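Local coordinates for protein pullulanase (Klebsiella oxytoca, PDB 2YOC) that hydrolyses the alpha-1,6-glucosidic linkages of pullulan and related alpha-dextrins and is a cargo of a type 2 secretion system, at residues V170-L175 against L272-A277; Q246-A251 against A263-T268; Q267-L272 against P613-R618; Y276-E281 against E638-A643. All blocks are in the same frame, centred on the assembly; numbering follows the deposited sequence.

How the contacts relate
The four contacts run along one piece of chain, strand 260-267 followed by helix 269-280. Contact 2 pairs the strand with its hairpin partner in the N2 sheet, and contact 1, its centre about 14 Å away, sets the next helix against a turn of that sheet. Contacts 3 and 4 dock the helix on segments 613-618 and 638-643, which follow the third strand of the catalytic barrel. Contacts 1, 3 and 4 meet at D273: OD1 lies 2.7 Å from Y615 OH, OD2 lies 2.9 Å from R640 N, and Y615 OH is 2.6 Å from M641 N. A bound calcium ion lies about 11 Å from the Q267 side chain of contacts 2 and 3.

Contact 1: V170-L175 against L272-A277; sequences VDKNTL and LDDAYA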
loop_
_atom_site.group_PDB
_atom_site.type_symbol
_atom_site.label_atom_id
_atom_site.label_comp_id
_atom_site.label_asym_id
_atom_site.label_seq_id
_atom_site.Cartn_x
_atom_site.Cartn_y
_atom_site.Cartn_z
ATOM N N VAL B 170 40.386 11.058 21.608
ATOM C CA VAL B 170 39.446 9.963 21.807
ATOM C C VAL B 170 39.950 8.745 22.593
ATOM O O VAL B 170 39.147 7.963 23.101
ATOM C CB VAL B 170 38.788 9.590 20.478
ATOM C CG1 VAL B 170 37.968 10.766 19.974
ATOM C CG2 VAL B 170 39.837 9.165 19.447
ATOM N N ASP B 171 41.263 8.566 22.659
ATOM C CA ASP B 171 41.914 7.509 23.419
ATOM C C ASP B 171 43.353 7.946 23.707
ATOM O O ASP B 171 43.810 8.903 23.083
ATOM C CB ASP B 171 41.821 6.127 22.731
ATOM C CG ASP B 171 42.697 5.900 21.509
ATOM O OD1 ASP B 171 43.905 6.186 21.580
ATOM O OD2 ASP B 171 42.213 5.290 20.543
ATOM N N LYS B 172 44.056 7.245 24.638
ATOM C CA LYS B 172 45.433 7.522 25.045
ATOM C C LYS B 172 46.352 7.876 23.854
ATOM O O LYS B 172 47.041 8.893 23.895
ATOM C CB LYS B 172 46.008 6.328 25.825
ATOM C CG LYS B 172 45.463 6.128 27.250
ATOM C CD LYS B 172 45.368 4.611 27.621
ATOM C CE LYS B 172 45.481 4.316 29.103
ATOM N NZ LYS B 172 44.969 2.959 29.449
ATOM N N ASN B 173 46.293 7.081 22.776
ATOM C CA ASN B 173 47.126 7.206 21.574
ATOM C C ASN B 173 46.555 8.011 20.372
ATOM O O ASN B 173 47.320 8.406 19.495
ATOM C CB ASN B 173 47.443 5.795 21.083
ATOM C CG ASN B 173 48.847 5.599 20.591
ATOM O OD1 ASN B 173 49.815 6.230 21.059
ATOM N ND2 ASN B 173 48.994 4.655 19.681
ATOM N N THR B 174 45.228 8.198 20.296
ATOM C CA THR B 174 44.569 8.782 19.130
ATOM C C THR B 174 43.954 10.167 19.268
ATOM O O THR B 174 43.198 10.444 20.196
ATOM C CB THR B 174 43.619 7.734 18.547
ATOM O OG1 THR B 174 44.357 6.524 18.347
ATOM C CG2 THR B 174 42.990 8.161 17.242
ATOM N N LEU B 175 44.254 11.017 18.291
ATOM C CA LEU B 175 43.726 12.366 18.194
ATOM C C LEU B 175 43.065 12.471 16.808
ATOM O O LEU B 175 43.723 12.230 15.776
ATOM C CB LEU B 175 44.865 13.392 18.393
ATOM C CG LEU B 175 44.601 14.907 18.267
ATOM C CD1 LEU B 175 44.638 15.381 16.852
ATOM C CD2 LEU B 175 43.372 15.367 19.002
ATOM N N LEU B 272 39.669 10.770 28.495
ATOM C CA LEU B 272 39.307 10.677 29.921
ATOM C C LEU B 272 38.609 9.366 30.211
ATOM O O LEU B 272 38.952 8.735 31.209
ATOM C CB LEU B 272 38.451 11.852 30.412
ATOM C CG LEU B 272 39.139 13.195 30.405
ATOM C CD1 LEU B 272 38.159 14.278 30.706
ATOM C CD2 LEU B 272 40.271 13.228 31.388
ATOM N N ASP B 273 37.694 8.905 29.312
ATOM C CA ASP B 273 37.041 7.616 29.516
ATOM C C ASP B 273 38.049 6.481 29.342
ATOM O O ASP B 273 38.110 5.587 30.177
ATOM C CB ASP B 273 35.762 7.432 28.657
ATOM C CG ASP B 273 34.438 7.784 29.354
ATOM O OD1 ASP B 273 34.476 8.207 30.533
ATOM O OD2 ASP B 273 33.355 7.606 28.724
ATOM N N ASP B 274 38.899 6.567 28.325
ATOM C CA ASP B 274 39.897 5.537 28.014
ATOM C C ASP B 274 40.994 5.394 29.061
ATOM O O ASP B 274 41.490 4.285 29.257
ATOM C CB ASP B 274 40.502 5.820 26.626
ATOM C CG ASP B 274 41.519 4.818 26.119
ATOM O OD1 ASP B 274 41.155 3.631 25.953
ATOM O OD2 ASP B 274 42.644 5.236 25.794
ATOM N N ALA B 275 41.388 6.504 29.716
ATOM C CA ALA B 275 42.496 6.505 30.664
ATOM C C ALA B 275 42.098 6.249 32.098
ATOM O O ALA B 275 42.873 5.620 32.836
ATOM C CB ALA B 275 43.275 7.811 30.556
ATOM N N TYR B 276 40.911 6.744 32.503
ATOM C CA TYR B 276 40.474 6.676 33.896
ATOM C C TYR B 276 39.190 5.920 34.200
ATOM O O TYR B 276 39.066 5.368 35.291
ATOM C CB TYR B 276 40.336 8.097 34.470
ATOM C CG TYR B 276 41.534 8.990 34.243
ATOM C CD1 TYR B 276 42.632 8.954 35.107
ATOM C CD2 TYR B 276 41.567 9.885 33.176
ATOM C CE1 TYR B 276 43.740 9.775 34.902
ATOM C CE2 TYR B 276 42.667 10.714 32.966
ATOM C CZ TYR B 276 43.755 10.649 33.826
ATOM O OH TYR B 276 44.849 11.441 33.601
ATOM N N ALA B 277 38.212 5.947 33.292
ATOM C CA ALA B 277 36.916 5.336 33.554
ATOM C C ALA B 277 36.912 3.900 34.053
ATOM O O ALA B 277 36.055 3.586 34.881
ATOM C CB ALA B 277 35.960 5.520 32.393
#
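The hairpin turn between strands 167-169 and 174-176 of the N2 domain sheet meets helix 269-280 where D171 and K172 receive D274. The acid reaches out from the helix with CG anti to its own backbone N (chi1 -178°), and its OD2 accepts the amide of K172. This K172 N to D274 OD2 bond is 2.7 Å long and nearly straight at 174°; the amide arrives on the anti side of the carboxylate, somewhat out of its plane. Around the same oxygen sit aliphatic carbons, D171 CB and K172 CG each 3.3 Å from D274 OD2. Aspartate suits the place because its short chain can offer an oxygen to a turn amide while the helix stays close.

The turn itself is an Asx motif. D171 OD1 accepts T174 N at 2.7 Å, met from well above the carboxylate plane, and D171 CG, lying between its backbone N and carbonyl carbon (chi1 74°), is turned back over the loop toward that amide. The backbone bond from V170 N to T174 O, 3.2 Å, closes the same turn. The two acids lie near each other, D171 OD1 and D274 OD2 being 4.5 Å apart, which would tend to disfavour both being charged; R223 of helix 218-223, packed on D274, may ease this. The side chain of K172 crosses that of D274 at about a right angle, its methylenes lying against the helix with CE 4.0 Å from A275 CA. Its ammonium, K172 NZ, stays 4.9 Å from D274 OD2, not in direct contact, so any attraction is probably a longer-range one.

Contact 2: Q246-A251 against A263-T268; sequences QGETVA and ATQVQT
A251 and T264 form an antiparallel hydrogen-bonded pair in the beta hairpin of strands 248-254 and 260-267, part of the mixed N2 sheet. Each residue gives its amide to the other's carbonyl: A251 N to T264 O is 2.9 Å, and T264 N to A251 O is 3.0 Å and the straighter of the two at 161°. T264 O also faces the CA-H of V250, with V250 CA at 3.4 Å. The outward-facing backbone groups of alternate residues bond to the outer neighbours: E248 with S191 and V250 with Y189 of strand 185-191, Q267 with A167 of strand 167-169, and Q265 with L164, just ahead of that strand.

Two buried side chains have polar ends satisfied from elsewhere. E248 OE2 makes a salt bridge with R357 and accepts the amide of V196, and T264 OG1 is bonded to A163 O and E166 N. That leaves the methyl of T264 for the hairpin, with T264 CG2 4.0 Å from A251 CB; a threonine can thus serve a polar neighbour and an apolar one at once. Small A251 also admits V266, whose CG2 lies 4.3 Å from A251 CB. Toward E248 the strands diverge, their short axes making 130°, and V266 packs between them, crossing T249 at about a right angle. T249 OG1 stands between its own backbone N and carbonyl carbon (chi1 59°) and approaches V266 CB to 3.4 Å.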
loop_
_atom_site.group_PDB
_atom_site.type_symbol
_atom_site.label_atom_id
_atom_site.label_comp_id
_atom_site.label_asym_id
_atom_site.label_seq_id
_atom_site.Cartn_x
_atom_site.Cartn_y
_atom_site.Cartn_z
ATOM N N GLN B 246 46.418 17.825 32.432
ATOM C CA GLN B 246 46.475 18.715 33.575
ATOM C C GLN B 246 46.212 20.139 33.172
ATOM O O GLN B 246 45.876 20.956 34.023
ATOM C CB GLN B 246 47.842 18.609 34.283
ATOM C CG GLN B 246 47.975 17.394 35.217
ATOM C CD GLN B 246 47.058 17.504 36.411
ATOM O OE1 GLN B 246 47.224 18.375 37.273
ATOM N NE2 GLN B 246 46.038 16.660 36.445
ATOM N N GLY B 247 46.384 20.442 31.894
ATOM C CA GLY B 247 46.222 21.805 31.410
ATOM C C GLY B 247 45.682 21.922 30.012
ATOM O O GLY B 247 44.792 21.164 29.629
ATOM N N GLU B 248 46.176 22.908 29.263
ATOM C CA GLU B 248 45.726 23.130 27.897
ATOM C C GLU B 248 46.494 22.258 26.890
ATOM O O GLU B 248 47.654 21.907 27.124
ATOM C CB GLU B 248 45.830 24.620 27.512
ATOM C CG GLU B 248 45.172 24.920 26.175
ATOM C CD GLU B 248 44.947 26.377 25.848
ATOM O OE1 GLU B 248 44.037 26.990 26.456
ATOM O OE2 GLU B 248 45.616 26.878 24.915
ATOM N N THR B 249 45.808 21.873 25.810
ATOM C CA THR B 249 46.341 21.182 24.645
ATOM C C THR B 249 45.717 21.872 23.432
ATOM O O THR B 249 44.548 22.276 23.467
ATOM C CB THR B 249 46.044 19.677 24.610
ATOM O OG1 THR B 249 44.634 19.474 24.626
ATOM C CG2 THR B 249 46.746 18.908 25.704
ATOM N N VAL B 250 46.493 22.026 22.371
ATOM C CA VAL B 250 46.024 22.684 21.160
ATOM C C VAL B 250 46.577 21.896 19.969
ATOM O O VAL B 250 47.787 21.605 19.939
ATOM C CB VAL B 250 46.460 24.181 21.138
ATOM C CG1 VAL B 250 46.388 24.770 19.741
ATOM C CG2 VAL B 250 45.636 25.017 22.107
ATOM N N ALA B 251 45.698 21.547 18.998
ATOM C CA ALA B 251 46.139 20.848 17.801
ATOM C C ALA B 251 46.601 21.859 16.749
ATOM O O ALA B 251 45.867 22.800 16.416
ATOM C CB ALA B 251 45.028 19.989 17.265
ATOM N N ALA B 263 45.127 26.210 14.166
ATOM C CA ALA B 263 45.344 26.013 15.596
ATOM C C ALA B 263 43.942 25.934 16.227
ATOM O O ALA B 263 43.146 26.867 16.083
ATOM C CB ALA B 263 46.141 27.176 16.178
ATOM N N THR B 264 43.617 24.793 16.852
ATOM C CA THR B 264 42.294 24.546 17.448
ATOM C C THR B 264 42.410 23.913 18.843
ATOM O O THR B 264 43.410 23.246 19.138
ATOM C CB THR B 264 41.425 23.690 16.478
ATOM O OG1 THR B 264 40.034 23.857 16.767
ATOM C CG2 THR B 264 41.806 22.205 16.478
ATOM N N GLN B 265 41.372 24.100 19.687
ATOM C CA GLN B 265 41.311 23.509 21.024
ATOM C C GLN B 265 40.950 22.023 20.899
ATOM O O GLN B 265 40.453 21.589 19.849
ATOM C CB GLN B 265 40.325 24.250 21.934
ATOM C CG GLN B 265 40.752 25.662 22.305
ATOM C CD GLN B 265 40.074 26.137 23.572
ATOM O OE1 GLN B 265 39.142 26.962 23.562
ATOM N NE2 GLN B 265 40.541 25.634 24.713
ATOM N N VAL B 266 41.247 21.232 21.945
ATOM C CA VAL B 266 41.018 19.782 21.910
ATOM C C VAL B 266 39.915 19.341 22.875
ATOM O O VAL B 266 39.919 19.715 24.052
ATOM C CB VAL B 266 42.351 19.004 22.147
ATOM C CG1 VAL B 266 42.170 17.496 21.971
ATOM C CG2 VAL B 266 43.477 19.518 21.256
ATOM N N GLN B 267 38.998 18.524 22.368
ATOM C CA GLN B 267 37.917 17.887 23.112
ATOM C C GLN B 267 38.498 16.564 23.648
ATOM O O GLN B 267 38.878 15.685 22.863
ATOM C CB GLN B 267 36.696 17.675 22.195
ATOM C CG GLN B 267 35.925 18.980 21.925
ATOM C CD GLN B 267 34.623 18.784 21.174
ATOM O OE1 GLN B 267 33.734 18.013 21.565
ATOM N NE2 GLN B 267 34.449 19.559 20.129
ATOM N N THR B 268 38.628 16.456 24.990
ATOM C CA THR B 268 39.298 15.330 25.666
ATOM C C THR B 268 38.438 14.272 26.363
ATOM O O THR B 268 39.017 13.370 26.985
ATOM C CB THR B 268 40.358 15.877 26.634
ATOM O OG1 THR B 268 39.726 16.745 27.571
ATOM C CG2 THR B 268 41.489 16.620 25.919
#

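Contact 3: Q267-L272 against P613-R618; sequences QTAGVL and PWYYQR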
loop_
_atom_site.group_PDB
_atom_site.type_symbol
_atom_site.label_atom_id
_atom_site.label_comp_id
_atom_site.label_asym_id
_atom_site.label_seq_id
_atom_site.Cartn_x
_atom_site.Cartn_y
_atom_site.Cartn_z
ATOM N N GLN B 267 38.998 18.524 22.368
ATOM C CA GLN B 267 37.917 17.887 23.112
ATOM C C GLN B 267 38.498 16.564 23.648
ATOM O O GLN B 267 38.878 15.685 22.863
ATOM C CB GLN B 267 36.696 17.675 22.195
ATOM C CG GLN B 267 35.925 18.980 21.925
ATOM C CD GLN B 267 34.623 18.784 21.174
ATOM O OE1 GLN B 267 33.734 18.013 21.565
ATOM N NE2 GLN B 267 34.449 19.559 20.129
ATOM N N THR B 268 38.628 16.456 24.990
ATOM C CA THR B 268 39.298 15.330 25.666
ATOM C C THR B 268 38.438 14.272 26.363
ATOM O O THR B 268 39.017 13.370 26.985
ATOM C CB THR B 268 40.358 15.877 26.634
ATOM O OG1 THR B 268 39.726 16.745 27.571
ATOM C CG2 THR B 268 41.489 16.620 25.919
ATOM N N ALA B 269 37.086 14.337 26.261
ATOM C CA ALA B 269 36.247 13.345 26.965
ATOM C C ALA B 269 36.566 11.868 26.651
ATOM O O ALA B 269 36.550 11.033 27.554
ATOM C CB ALA B 269 34.770 13.636 26.760
ATOM N N GLY B 270 36.913 11.589 25.395
ATOM C CA GLY B 270 37.215 10.248 24.901
ATOM C C GLY B 270 38.402 9.657 25.605
ATOM O O GLY B 270 38.340 8.530 26.096
ATOM N N VAL B 271 39.495 10.430 25.666
ATOM C CA VAL B 271 40.697 9.975 26.347
ATOM C C VAL B 271 40.434 9.823 27.877
ATOM O O VAL B 271 40.841 8.808 28.454
ATOM C CB VAL B 271 41.955 10.771 25.961
ATOM C CG1 VAL B 271 41.797 12.252 26.270
ATOM C CG2 VAL B 271 43.195 10.182 26.615
ATOM N N LEU B 272 39.669 10.770 28.495
ATOM C CA LEU B 272 39.307 10.677 29.921
ATOM C C LEU B 272 38.609 9.366 30.211
ATOM O O LEU B 272 38.952 8.735 31.209
ATOM C CB LEU B 272 38.451 11.852 30.412
ATOM C CG LEU B 272 39.139 13.195 30.405
ATOM C CD1 LEU B 272 38.159 14.278 30.706
ATOM C CD2 LEU B 272 40.271 13.228 31.388
ATOM N N PRO B 613 35.379 19.840 33.360
ATOM C CA PRO B 613 34.976 20.603 32.169
ATOM C C PRO B 613 35.057 19.803 30.892
ATOM O O PRO B 613 35.968 18.990 30.714
ATOM C CB PRO B 613 35.948 21.766 32.150
ATOM C CG PRO B 613 36.366 21.937 33.550
ATOM C CD PRO B 613 36.461 20.544 34.079
ATOM N N TRP B 614 34.039 19.990 30.037
ATOM C CA TRP B 614 33.893 19.360 28.724
ATOM C C TRP B 614 33.702 17.848 28.737
ATOM O O TRP B 614 33.767 17.199 27.684
ATOM C CB TRP B 614 34.973 19.850 27.747
ATOM C CG TRP B 614 34.743 21.252 27.257
ATOM C CD1 TRP B 614 33.833 22.155 27.732
ATOM C CD2 TRP B 614 35.384 21.881 26.137
ATOM N NE1 TRP B 614 33.866 23.306 26.982
ATOM C CE2 TRP B 614 34.816 23.171 26.000
ATOM C CE3 TRP B 614 36.408 21.486 25.243
ATOM C CZ2 TRP B 614 35.243 24.073 25.025
ATOM C CZ3 TRP B 614 36.816 22.374 24.258
ATOM C CH2 TRP B 614 36.241 23.652 24.159
ATOM N N TYR B 615 33.370 17.291 29.915
ATOM C CA TYR B 615 33.138 15.857 30.006
ATOM C C TYR B 615 31.676 15.510 30.069
ATOM O O TYR B 615 31.207 14.719 29.247
ATOM C CB TYR B 615 33.872 15.225 31.196
ATOM C CG TYR B 615 33.552 13.749 31.351
ATOM C CD1 TYR B 615 34.312 12.777 30.694
ATOM C CD2 TYR B 615 32.472 13.324 32.136
ATOM C CE1 TYR B 615 34.004 11.422 30.809
ATOM C CE2 TYR B 615 32.135 11.979 32.229
ATOM C CZ TYR B 615 32.918 11.031 31.581
ATOM O OH TYR B 615 32.595 9.704 31.672
ATOM N N TYR B 616 30.981 16.016 31.112
ATOM C CA TYR B 616 29.591 15.672 31.371
ATOM C C TYR B 616 28.592 16.204 30.343
ATOM O O TYR B 616 27.517 15.627 30.171
ATOM C CB TYR B 616 29.187 16.038 32.815
ATOM C CG TYR B 616 29.980 15.358 33.911
ATOM C CD1 TYR B 616 29.671 14.070 34.326
ATOM C CD2 TYR B 616 30.951 16.050 34.621
ATOM C CE1 TYR B 616 30.359 13.460 35.373
ATOM C CE2 TYR B 616 31.614 15.467 35.694
ATOM C CZ TYR B 616 31.328 14.163 36.059
ATOM O OH TYR B 616 31.984 13.594 37.128
ATOM N N GLN B 617 28.944 17.282 29.651
ATOM C CA GLN B 617 28.075 17.905 28.665
ATOM C C GLN B 617 28.347 17.393 27.258
ATOM O O GLN B 617 29.505 17.085 26.930
ATOM C CB GLN B 617 28.282 19.427 28.696
ATOM C CG GLN B 617 28.275 20.068 30.100
ATOM C CD GLN B 617 26.918 20.075 30.778
ATOM O OE1 GLN B 617 25.874 19.807 30.165
ATOM N NE2 GLN B 617 26.891 20.419 32.063
ATOM N N ARG B 618 27.284 17.341 26.413
ATOM C CA ARG B 618 27.401 16.997 24.993
ATOM C C ARG B 618 27.767 18.296 24.227
ATOM O O ARG B 618 27.016 19.278 24.258
ATOM C CB ARG B 618 26.114 16.357 24.441
ATOM C CG ARG B 618 26.319 15.761 23.033
ATOM C CD ARG B 618 25.123 15.016 22.453
ATOM N NE ARG B 618 24.766 13.862 23.266
ATOM C CZ ARG B 618 23.575 13.687 23.830
ATOM N NH1 ARG B 618 22.604 14.572 23.635
ATOM N NH2 ARG B 618 23.335 12.613 24.574
#
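Y615 lies against A269 and L272, on the side of the first turn of helix 269-280 that faces the 613-618 loop. From Y615 CB the ring is carried with CG anti to the backbone N (chi1 176°). The ring carbon CD1, next to CG, then makes the apolar contact: Y615 CD1 is 4.1 Å from A269 CB and equally 4.1 Å from L272 CD1. Both groups approach the ring obliquely. The next ring atom, Y615 CE1, comes 4.2 Å from A269 O. At the tip the hydroxyl leaves the apolar patch and is hydrogen-bonded to the backbone N of M641 and to D273 OD1, so tyrosine supplies both a greasy flank and a polar end. W299 meets the same ring edge-to-face.

Alanine at 269 lets the loop backbone come close, with A269 CB 3.8 Å from W614 O. Beside it, W614 takes up a left-handed backbone conformation, and its indole reaches Q267, the two side chains crossing at about a right angle. The touch is to an aliphatic part of the glutamine, Q267 CG lying 4.2 Å from W614 CE3, whereas the amide NE2 is bonded to A165 O and N620 O. The loop belongs to the long excursion after the third strand of the closed eight-stranded barrel, the place where domain B is inserted in alpha-amylase-family enzymes, and here it forms an interface with the N2 domain.

Contact 4: Y276-E281 against E638-A643; sequences YAEAAE and EHRMFA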
loop_
_atom_site.group_PDB
_atom_site.type_symbol
_atom_site.label_atom_id
_atom_site.label_comp_id
_atom_site.label_asym_id
_atom_site.label_seq_id
_atom_site.Cartn_x
_atom_site.Cartn_y
_atom_site.Cartn_z
ATOM N N TYR B 276 40.911 6.744 32.503
ATOM C CA TYR B 276 40.474 6.676 33.896
ATOM C C TYR B 276 39.190 5.920 34.200
ATOM O O TYR B 276 39.066 5.368 35.291
ATOM C CB TYR B 276 40.336 8.097 34.470
ATOM C CG TYR B 276 41.534 8.990 34.243
ATOM C CD1 TYR B 276 42.632 8.954 35.107
ATOM C CD2 TYR B 276 41.567 9.885 33.176
ATOM C CE1 TYR B 276 43.740 9.775 34.902
ATOM C CE2 TYR B 276 42.667 10.714 32.966
ATOM C CZ TYR B 276 43.755 10.649 33.826
ATOM O OH TYR B 276 44.849 11.441 33.601
ATOM N N ALA B 277 38.212 5.947 33.292
ATOM C CA ALA B 277 36.916 5.336 33.554
ATOM C C ALA B 277 36.912 3.900 34.053
ATOM O O ALA B 277 36.055 3.586 34.881
ATOM C CB ALA B 277 35.960 5.520 32.393
ATOM N N GLU B 278 37.854 3.041 33.607
ATOM C CA GLU B 278 37.828 1.660 34.093
ATOM C C GLU B 278 37.952 1.587 35.596
ATOM O O GLU B 278 37.091 0.957 36.235
ATOM C CB GLU B 278 38.861 0.757 33.414
ATOM C CG GLU B 278 38.318 -0.637 33.152
ATOM C CD GLU B 278 39.357 -1.676 32.782
ATOM O OE1 GLU B 278 40.244 -1.381 31.942
ATOM O OE2 GLU B 278 39.286 -2.792 33.346
ATOM N N ALA B 279 38.969 2.303 36.153
ATOM C CA ALA B 279 39.271 2.388 37.586
ATOM C C ALA B 279 38.256 3.212 38.306
ATOM O O ALA B 279 37.780 2.804 39.368
ATOM C CB ALA B 279 40.651 2.982 37.809
ATOM N N ALA B 280 37.927 4.383 37.745
ATOM C CA ALA B 280 37.003 5.342 38.347
ATOM C C ALA B 280 35.635 4.735 38.588
ATOM O O ALA B 280 35.051 4.997 39.634
ATOM C CB ALA B 280 36.902 6.587 37.488
ATOM N N GLU B 281 35.177 3.847 37.672
ATOM C CA GLU B 281 33.876 3.173 37.716
ATOM C C GLU B 281 33.731 2.290 38.917
ATOM O O GLU B 281 32.601 2.030 39.349
ATOM C CB GLU B 281 33.652 2.332 36.450
ATOM C CG GLU B 281 32.928 3.059 35.329
ATOM C CD GLU B 281 32.850 2.339 33.992
ATOM O OE1 GLU B 281 33.385 1.212 33.863
ATOM O OE2 GLU B 281 32.222 2.906 33.069
ATOM N N GLU B 638 26.137 9.159 27.353
ATOM C CA GLU B 638 26.982 8.230 26.590
ATOM C C GLU B 638 28.386 8.057 27.219
ATOM O O GLU B 638 29.081 7.077 26.931
ATOM C CB GLU B 638 27.081 8.657 25.105
ATOM C CG GLU B 638 27.609 10.063 24.872
ATOM C CD GLU B 638 26.559 11.131 24.681
ATOM O OE1 GLU B 638 25.600 11.175 25.483
ATOM O OE2 GLU B 638 26.679 11.907 23.705
ATOM N N HIS B 639 28.809 9.034 28.049
ATOM C CA HIS B 639 30.102 8.981 28.721
ATOM C C HIS B 639 29.977 8.199 30.022
ATOM O O HIS B 639 29.030 8.395 30.800
ATOM C CB HIS B 639 30.683 10.375 28.931
ATOM C CG HIS B 639 30.847 11.158 27.657
ATOM N ND1 HIS B 639 31.077 12.525 27.683
ATOM C CD2 HIS B 639 30.799 10.747 26.368
ATOM C CE1 HIS B 639 31.176 12.891 26.418
ATOM N NE2 HIS B 639 31.011 11.856 25.593
ATOM N N ARG B 640 30.933 7.277 30.219
ATOM C CA ARG B 640 31.017 6.332 31.318
ATOM C C ARG B 640 30.722 6.858 32.739
ATOM O O ARG B 640 29.929 6.239 33.454
ATOM C CB ARG B 640 32.343 5.590 31.235
ATOM C CG ARG B 640 32.416 4.633 30.062
ATOM C CD ARG B 640 33.786 4.021 29.852
ATOM N NE ARG B 640 34.120 2.987 30.837
ATOM C CZ ARG B 640 35.105 2.098 30.684
ATOM N NH1 ARG B 640 35.848 2.099 29.581
ATOM N NH2 ARG B 640 35.350 1.198 31.628
HETATM N N MSE B 641 31.346 7.970 33.145
HETATM C CA MSE B 641 31.142 8.539 34.476
HETATM C C MSE B 641 29.795 9.212 34.688
HETATM O O MSE B 641 29.246 9.169 35.804
HETATM C CB MSE B 641 32.313 9.429 34.923
HETATM C CG MSE B 641 33.644 8.665 35.054
HETATM SE SE MSE B 641 33.564 7.005 36.072
HETATM C CE MSE B 641 33.353 7.752 37.802
ATOM N N PHE B 642 29.237 9.791 33.626
ATOM C CA PHE B 642 27.906 10.357 33.748
ATOM C C PHE B 642 26.881 9.231 33.773
ATOM O O PHE B 642 25.889 9.324 34.511
ATOM C CB PHE B 642 27.570 11.381 32.665
ATOM C CG PHE B 642 26.286 12.126 32.992
ATOM C CD1 PHE B 642 26.142 12.809 34.203
ATOM C CD2 PHE B 642 25.211 12.114 32.111
ATOM C CE1 PHE B 642 24.948 13.471 34.512
ATOM C CE2 PHE B 642 24.025 12.777 32.423
ATOM C CZ PHE B 642 23.905 13.460 33.613
ATOM N N ALA B 643 27.141 8.142 33.026
ATOM C CA ALA B 643 26.232 6.988 33.056
ATOM C C ALA B 643 26.248 6.427 34.491
ATOM O O ALA B 643 25.179 6.123 35.042
ATOM C CB ALA B 643 26.667 5.930 32.045
#
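R640 and E281 join in a side-on salt bridge in which two nitrogens hold two oxygens. R640 NE gives to E281 OE2 at 2.9 Å and R640 NH2 to E281 OE1 at 3.0 Å, both nearly straight. The oxygens lie close to the guanidinium plane, yet the nitrogens meet them from above the carboxylate, the two planes being 46° apart. A bend in the arginine chain (chi3 74°) turns NE toward the glutamate. A277 CB rests over one face of the guanidinium, 3.5 Å from R640 NE; so small a methyl lets the group lie close over the helix, with E278 N over the same face.

Beside this pair, M641, present as selenomethionine, bends at chi2 to set its SE 3.6 Å from A280 CB, and again at chi3 to bring CE to 3.7 Å from A280 CB; W299 and Y285 also pack on it. In the next shell, D273 OD2 accepts R640 N at the start of helix 640-655, which follows the third barrel strand.

Two N-H...O bonds, one to each oxygen, fix how the groups face each other; the guanidinium probably favours a charged E281, while solvent moderates the partly exposed pair.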